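Side-chain contacts in bacteriophage virulence determinant (Salmonella enterica subsp. enterica serovar Typhimurium str. 14028S, PDB 6GGR), which probably acts as a zinc-dependent protease, a phage-encoded PipA-family virulence effector of Salmonella: residues 164-169 with 175-180; 24-29 with 187-192. All coordinates share one frame; numbering follows the deposited sequence.

Interactions 1 and 2 lie side by side, their centres about 8 Å apart, and helix 186-197 ties them together. Along the chain the order is 24-29, 164-169, 175-180, 187-192, so the short-range metal-site contact falls between the two halves of the long-range one. Interaction 1 joins helix 160-173 to the loop after it; interaction 2 fastens helix 24-30, near the N terminus, to helix 186-197, the one that follows helix 160-173 in the chain. The two touch directly: Glu179 OE2 accepts a probable hydrogen bond from Gln24 N, and Val187 packs on His166. Helix 24-30 is thereby connected to the surroundings of the zinc-binding residues through both the loop and helix 186-197.

Interaction 1: 164-169 with 175-180; sequences FIHQVV and LQDKED. Unlike the reference sequence in segment 164-169: Gln167 (reference Glu).
His166 and Asp177, two of the zinc ligands of this protein, face each other here with no zinc bound between them. The imidazole reaches out from helix 160-173 and the carboxylate comes from the opposite direction, off the loop that follows. CG of His166 stands anti to its backbone N (chi1 -175°), which points the ring at Asp177, and the two side chains together bridge the 9.9 Å between the CA atoms of His166 and Asp177. Asp177 answers with CG anti to its carbonyl carbon, bringing both carboxylate oxygens to the edge of the ring. OD2 lies in the plane of the imidazole and takes a weak hydrogen bond from His166 NE2, 3.4 Å long with an N-H...O angle of 153°. OD1 sits beside the neighbouring carbon, 3.3 Å from His166 CE1. The ring and carboxylate are nearly coplanar, 26° apart, so this is an edge-on meeting without stacking.

The stronger partner of Asp177 is His170, the third zinc ligand, whose NE2 hydrogen-bonds OD2; in this metal-free chain that oxygen is therefore shared by both histidines. The reference sequence, with Glu where Gln167 stands, fits the HExxH motif of zinc proteases, which sets its two histidines one helical turn apart; the deposited chain reads HQVVH. The chain of a different protein lies against the site: its backbone makes a weak hydrogen bond with His166 NE2, and one of its acidic side chains hydrogen-bonds Asp177 N.

Val187 of helix 186-197 packs on both His166 and Asp177, while Phe164, two residues earlier on helix 160-173, reaches helix 64-84 and strand 132-135.

Interaction 2: 24-29 with 187-192; sequences QLRLQH and VVEYTN
Helices 24-29 and 187-192 pass at 65° with their axes 9.4 Å apart, and Arg26 and Tyr190 bring the backbones nearest, 7.3 Å between CA atoms. Arg26 does two jobs. Its aliphatic part lies over one face of the Tyr190 ring in a CH-pi contact, CG standing 3.8 Å from the ring centroid. A bend at chi3 (75°) then turns the guanidinium off the ring and over to Glu189. There NE and NH2 grip the carboxylate side-on, but both on the single oxygen OE1: Arg26 NE to Glu189 OE1 is 2.9 Å and Arg26 NH2 to Glu189 OE1 is 2.7 Å. OE1 lies in the guanidinium plane; it offers NE its anti lone pair and meets NH2 nearly head-on along the C-O bond. At the far end of the tyrosine, the hydroxyl touches the edge of the His29 ring, Tyr190 OH to His29 CD2 being 3.2 Å, while its hydrogen bond goes to Asp30.

Both charges have second partners. Asp14 forms a second salt bridge with Arg26 NH2, Arg184 one with Glu189 OE2, and Ser23 N also donates to OE1. With three donors on one buried carboxylate oxygen and charged partners beyond, the pair probably stays ionised, joining the helices by a directional salt bridge beside a CH-pi contact.

Interaction 1: 164-169 with 175-180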
loop_
_atom_site.group_PDB
_atom_site.type_symbol
_atom_site.label_atom_id
_atom_site.label_comp_id
_atom_site.label_asym_id
_atom_site.label_seq_id
_atom_site.Cartn_x
_atom_site.Cartn_y
_atom_site.Cartn_z
ATOM N N PHE B 164 -5.377 10.482 5.667
ATOM C CA PHE B 164 -6.013 10.265 6.963
ATOM C C PHE B 164 -7.492 9.941 6.799
ATOM O O PHE B 164 -8.005 8.992 7.403
ATOM C CB PHE B 164 -5.823 11.499 7.846
ATOM C CG PHE B 164 -4.537 11.496 8.627
ATOM C CD1 PHE B 164 -3.322 11.277 8.000
ATOM C CD2 PHE B 164 -4.545 11.733 9.992
ATOM C CE1 PHE B 164 -2.146 11.278 8.721
ATOM C CE2 PHE B 164 -3.374 11.740 10.717
ATOM C CZ PHE B 164 -2.170 11.513 10.082
ATOM N N ILE B 165 -8.198 10.725 5.983
ATOM C CA ILE B 165 -9.633 10.507 5.799
ATOM C C ILE B 165 -9.886 9.166 5.121
ATOM O O ILE B 165 -10.823 8.442 5.476
ATOM C CB ILE B 165 -10.246 11.671 4.998
ATOM C CG1 ILE B 165 -10.153 12.981 5.794
ATOM C CG2 ILE B 165 -11.696 11.368 4.611
ATOM C CD1 ILE B 165 -10.862 12.958 7.139
ATOM N N HIS B 166 -9.059 8.817 4.138
ATOM C CA HIS B 166 -9.218 7.535 3.459
ATOM C C HIS B 166 -9.142 6.378 4.448
ATOM O O HIS B 166 -9.987 5.476 4.432
ATOM C CB HIS B 166 -8.153 7.387 2.372
ATOM C CG HIS B 166 -8.310 6.153 1.539
ATOM N ND1 HIS B 166 -8.803 6.181 0.252
ATOM C CD2 HIS B 166 -8.052 4.852 1.814
ATOM C CE1 HIS B 166 -8.831 4.952 -0.234
ATOM N NE2 HIS B 166 -8.381 4.127 0.695
ATOM N N GLN B 167 -8.130 6.384 5.319
ATOM C CA GLN B 167 -7.990 5.294 6.281
ATOM C C GLN B 167 -9.112 5.321 7.308
ATOM O O GLN B 167 -9.618 4.267 7.711
ATOM C CB GLN B 167 -6.632 5.373 6.979
ATOM C CG GLN B 167 -5.438 5.259 6.051
ATOM C CD GLN B 167 -5.470 4.011 5.193
ATOM O OE1 GLN B 167 -6.063 2.998 5.564
ATOM N NE2 GLN B 167 -4.837 4.081 4.034
ATOM N N VAL B 168 -9.513 6.513 7.749
ATOM C CA VAL B 168 -10.607 6.613 8.711
ATOM C C VAL B 168 -11.906 6.123 8.087
ATOM O O VAL B 168 -12.705 5.440 8.739
ATOM C CB VAL B 168 -10.731 8.059 9.229
ATOM C CG1 VAL B 168 -12.030 8.258 10.019
ATOM C CG2 VAL B 168 -9.532 8.405 10.102
ATOM N N VAL B 169 -12.138 6.453 6.815
ATOM C CA VAL B 169 -13.360 5.999 6.158
ATOM C C VAL B 169 -13.426 4.478 6.160
ATOM O O VAL B 169 -14.499 3.889 6.346
ATOM C CB VAL B 169 -13.450 6.575 4.733
ATOM C CG1 VAL B 169 -14.478 5.813 3.893
ATOM C CG2 VAL B 169 -13.825 8.049 4.794
ATOM N N LEU B 175 -15.638 -1.047 4.898
ATOM C CA LEU B 175 -15.678 -1.385 3.484
ATOM C C LEU B 175 -14.274 -1.377 2.889
ATOM O O LEU B 175 -13.358 -0.723 3.395
ATOM C CB LEU B 175 -16.573 -0.408 2.718
ATOM C CG LEU B 175 -18.015 -0.270 3.219
ATOM C CD1 LEU B 175 -18.804 0.660 2.311
ATOM C CD2 LEU B 175 -18.705 -1.625 3.325
ATOM N N GLN B 176 -14.137 -2.047 1.759
ATOM C CA GLN B 176 -12.877 -2.158 1.044
ATOM C C GLN B 176 -12.884 -1.334 -0.221
ATOM O O GLN B 176 -13.882 -0.888 -0.695
ATOM C CB GLN B 176 -12.502 -3.631 0.696
ATOM C CG GLN B 176 -12.471 -4.613 1.866
ATOM C CD GLN B 176 -11.936 -6.026 1.444
ATOM O OE1 GLN B 176 -12.448 -6.612 0.497
ATOM N NE2 GLN B 176 -10.897 -6.534 2.099
ATOM N N ASP B 177 -11.710 -1.138 -0.761
ATOM C CA ASP B 177 -11.617 -0.394 -2.010
ATOM C C ASP B 177 -12.064 -1.233 -3.198
ATOM O O ASP B 177 -12.516 -0.678 -4.207
ATOM C CB ASP B 177 -10.182 0.096 -2.215
ATOM C CG ASP B 177 -9.790 1.182 -1.232
ATOM O OD1 ASP B 177 -10.394 2.272 -1.284
ATOM O OD2 ASP B 177 -8.888 0.942 -0.403
ATOM N N LYS B 178 -11.966 -2.558 -3.090
ATOM C CA LYS B 178 -12.326 -3.462 -4.178
ATOM C C LYS B 178 -13.836 -3.448 -4.379
ATOM O O LYS B 178 -14.584 -3.970 -3.546
ATOM C CB LYS B 178 -11.850 -4.878 -3.864
ATOM C CG LYS B 178 -10.344 -5.035 -3.772
ATOM C CD LYS B 178 -9.703 -5.041 -5.147
ATOM C CE LYS B 178 -8.200 -4.834 -5.056
ATOM N NZ LYS B 178 -7.551 -4.863 -6.395
ATOM N N GLU B 179 -14.291 -2.861 -5.482
ATOM C CA GLU B 179 -15.684 -2.957 -5.898
ATOM C C GLU B 179 -15.723 -3.425 -7.344
ATOM O O GLU B 179 -15.240 -2.729 -8.242
ATOM C CB GLU B 179 -16.424 -1.627 -5.744
ATOM C CG GLU B 179 -17.885 -1.730 -6.155
ATOM C CD GLU B 179 -18.646 -0.429 -6.013
ATOM O OE1 GLU B 179 -18.030 0.604 -5.668
ATOM O OE2 GLU B 179 -19.873 -0.442 -6.254
ATOM N N ASP B 180 -16.278 -4.614 -7.554
ATOM C CA ASP B 180 -16.621 -5.091 -8.887
ATOM C C ASP B 180 -17.299 -4.004 -9.716
ATOM O O ASP B 180 -18.314 -3.431 -9.307
ATOM C CB ASP B 180 -17.539 -6.307 -8.760
ATOM C CG ASP B 180 -16.809 -7.523 -8.247
ATOM O OD1 ASP B 180 -15.560 -7.516 -8.258
ATOM O OD2 ASP B 180 -17.488 -8.495 -7.855
#

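Interaction 2: 24-29 with 187-192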
loop_
_atom_site.group_PDB
_atom_site.type_symbol
_atom_site.label_atom_id
_atom_site.label_comp_id
_atom_site.label_asym_id
_atom_site.label_seq_id
_atom_site.Cartn_x
_atom_site.Cartn_y
_atom_site.Cartn_z
ATOM N N GLN B 24 -21.869 1.604 -6.131
ATOM C CA GLN B 24 -23.115 1.032 -5.637
ATOM C C GLN B 24 -23.020 0.572 -4.186
ATOM O O GLN B 24 -24.058 0.402 -3.537
ATOM C CB GLN B 24 -23.544 -0.143 -6.524
ATOM C CG GLN B 24 -23.945 0.260 -7.942
ATOM C CD GLN B 24 -25.168 1.162 -7.977
ATOM O OE1 GLN B 24 -26.070 1.038 -7.148
ATOM N NE2 GLN B 24 -25.200 2.080 -8.938
ATOM N N LEU B 25 -21.805 0.396 -3.659
ATOM C CA LEU B 25 -21.637 -0.017 -2.269
ATOM C C LEU B 25 -21.774 1.158 -1.307
ATOM O O LEU B 25 -22.364 1.016 -0.230
ATOM C CB LEU B 25 -20.277 -0.688 -2.089
ATOM C CG LEU B 25 -20.139 -2.073 -2.723
ATOM C CD1 LEU B 25 -18.674 -2.433 -2.889
ATOM C CD2 LEU B 25 -20.849 -3.114 -1.877
ATOM N N ARG B 26 -21.214 2.316 -1.666
ATOM C CA ARG B 26 -21.433 3.525 -0.879
ATOM C C ARG B 26 -22.915 3.877 -0.840
ATOM O O ARG B 26 -23.469 4.163 0.228
ATOM C CB ARG B 26 -20.614 4.682 -1.462
ATOM C CG ARG B 26 -21.131 6.072 -1.114
ATOM C CD ARG B 26 -20.237 7.173 -1.667
ATOM N NE ARG B 26 -20.409 7.349 -3.108
ATOM C CZ ARG B 26 -21.397 8.041 -3.669
ATOM N NH1 ARG B 26 -22.316 8.627 -2.913
ATOM N NH2 ARG B 26 -21.469 8.146 -4.990
ATOM N N LEU B 27 -23.577 3.845 -2.000
ATOM C CA LEU B 27 -24.975 4.255 -2.068
ATOM C C LEU B 27 -25.847 3.445 -1.118
ATOM O O LEU B 27 -26.863 3.953 -0.631
ATOM C CB LEU B 27 -25.494 4.130 -3.503
ATOM C CG LEU B 27 -24.966 5.142 -4.525
ATOM C CD1 LEU B 27 -25.460 4.787 -5.922
ATOM C CD2 LEU B 27 -25.363 6.570 -4.170
ATOM N N GLN B 28 -25.471 2.200 -0.829
ATOM C CA GLN B 28 -26.271 1.391 0.079
ATOM C C GLN B 28 -25.797 1.477 1.523
ATOM O O GLN B 28 -26.599 1.249 2.435
ATOM C CB GLN B 28 -26.297 -0.070 -0.380
ATOM C CG GLN B 28 -24.966 -0.774 -0.414
ATOM C CD GLN B 28 -25.100 -2.199 -0.926
ATOM O OE1 GLN B 28 -25.520 -2.424 -2.062
ATOM N NE2 GLN B 28 -24.763 -3.167 -0.082
ATOM N N HIS B 29 -24.528 1.822 1.760
ATOM C CA HIS B 29 -24.140 2.193 3.115
ATOM C C HIS B 29 -24.827 3.486 3.536
ATOM O O HIS B 29 -25.159 3.656 4.715
ATOM C CB HIS B 29 -22.622 2.335 3.228
ATOM C CG HIS B 29 -22.147 2.565 4.630
ATOM N ND1 HIS B 29 -22.102 1.561 5.573
ATOM C CD2 HIS B 29 -21.717 3.688 5.254
ATOM C CE1 HIS B 29 -21.655 2.053 6.716
ATOM N NE2 HIS B 29 -21.416 3.341 6.549
ATOM N N VAL B 187 -14.718 3.694 -0.627
ATOM C CA VAL B 187 -13.894 4.521 0.251
ATOM C C VAL B 187 -13.360 5.735 -0.496
ATOM O O VAL B 187 -13.319 6.846 0.046
ATOM C CB VAL B 187 -12.759 3.674 0.855
ATOM C CG1 VAL B 187 -11.789 4.542 1.656
ATOM C CG2 VAL B 187 -13.353 2.596 1.738
ATOM N N VAL B 188 -12.925 5.542 -1.742
ATOM C CA VAL B 188 -12.468 6.667 -2.550
ATOM C C VAL B 188 -13.600 7.670 -2.740
ATOM O O VAL B 188 -13.422 8.878 -2.552
ATOM C CB VAL B 188 -11.918 6.168 -3.898
ATOM C CG1 VAL B 188 -11.663 7.336 -4.850
ATOM C CG2 VAL B 188 -10.629 5.367 -3.682
ATOM N N GLU B 189 -14.786 7.185 -3.106
ATOM C CA GLU B 189 -15.889 8.099 -3.382
ATOM C C GLU B 189 -16.265 8.885 -2.132
ATOM O O GLU B 189 -16.420 10.110 -2.182
ATOM C CB GLU B 189 -17.090 7.331 -3.940
ATOM C CG GLU B 189 -16.808 6.697 -5.299
ATOM C CD GLU B 189 -18.029 6.617 -6.193
ATOM O OE1 GLU B 189 -19.147 6.896 -5.713
ATOM O OE2 GLU B 189 -17.866 6.272 -7.385
ATOM N N TYR B 190 -16.399 8.197 -0.995
ATOM C CA TYR B 190 -16.611 8.885 0.276
ATOM C C TYR B 190 -15.524 9.920 0.523
ATOM O O TYR B 190 -15.810 11.072 0.870
ATOM C CB TYR B 190 -16.635 7.874 1.427
ATOM C CG TYR B 190 -17.988 7.287 1.760
ATOM C CD1 TYR B 190 -19.121 8.087 1.846
ATOM C CD2 TYR B 190 -18.126 5.929 2.011
ATOM C CE1 TYR B 190 -20.355 7.547 2.164
ATOM C CE2 TYR B 190 -19.356 5.379 2.326
ATOM C CZ TYR B 190 -20.466 6.192 2.401
ATOM O OH TYR B 190 -21.689 5.645 2.716
ATOM N N THR B 191 -14.260 9.519 0.360
ATOM C CA THR B 191 -13.156 10.434 0.618
ATOM C C THR B 191 -13.227 11.647 -0.301
ATOM O O THR B 191 -13.049 12.784 0.151
ATOM C CB THR B 191 -11.821 9.697 0.463
ATOM O OG1 THR B 191 -11.775 8.599 1.386
ATOM C CG2 THR B 191 -10.647 10.618 0.745
ATOM N N ASN B 192 -13.511 11.432 -1.590
ATOM C CA ASN B 192 -13.649 12.557 -2.514
ATOM C C ASN B 192 -14.711 13.539 -2.031
ATOM O O ASN B 192 -14.502 14.757 -2.050
ATOM C CB ASN B 192 -14.003 12.058 -3.914
ATOM C CG ASN B 192 -12.825 11.422 -4.634
ATOM O OD1 ASN B 192 -11.672 11.561 -4.226
ATOM N ND2 ASN B 192 -13.115 10.737 -5.732
#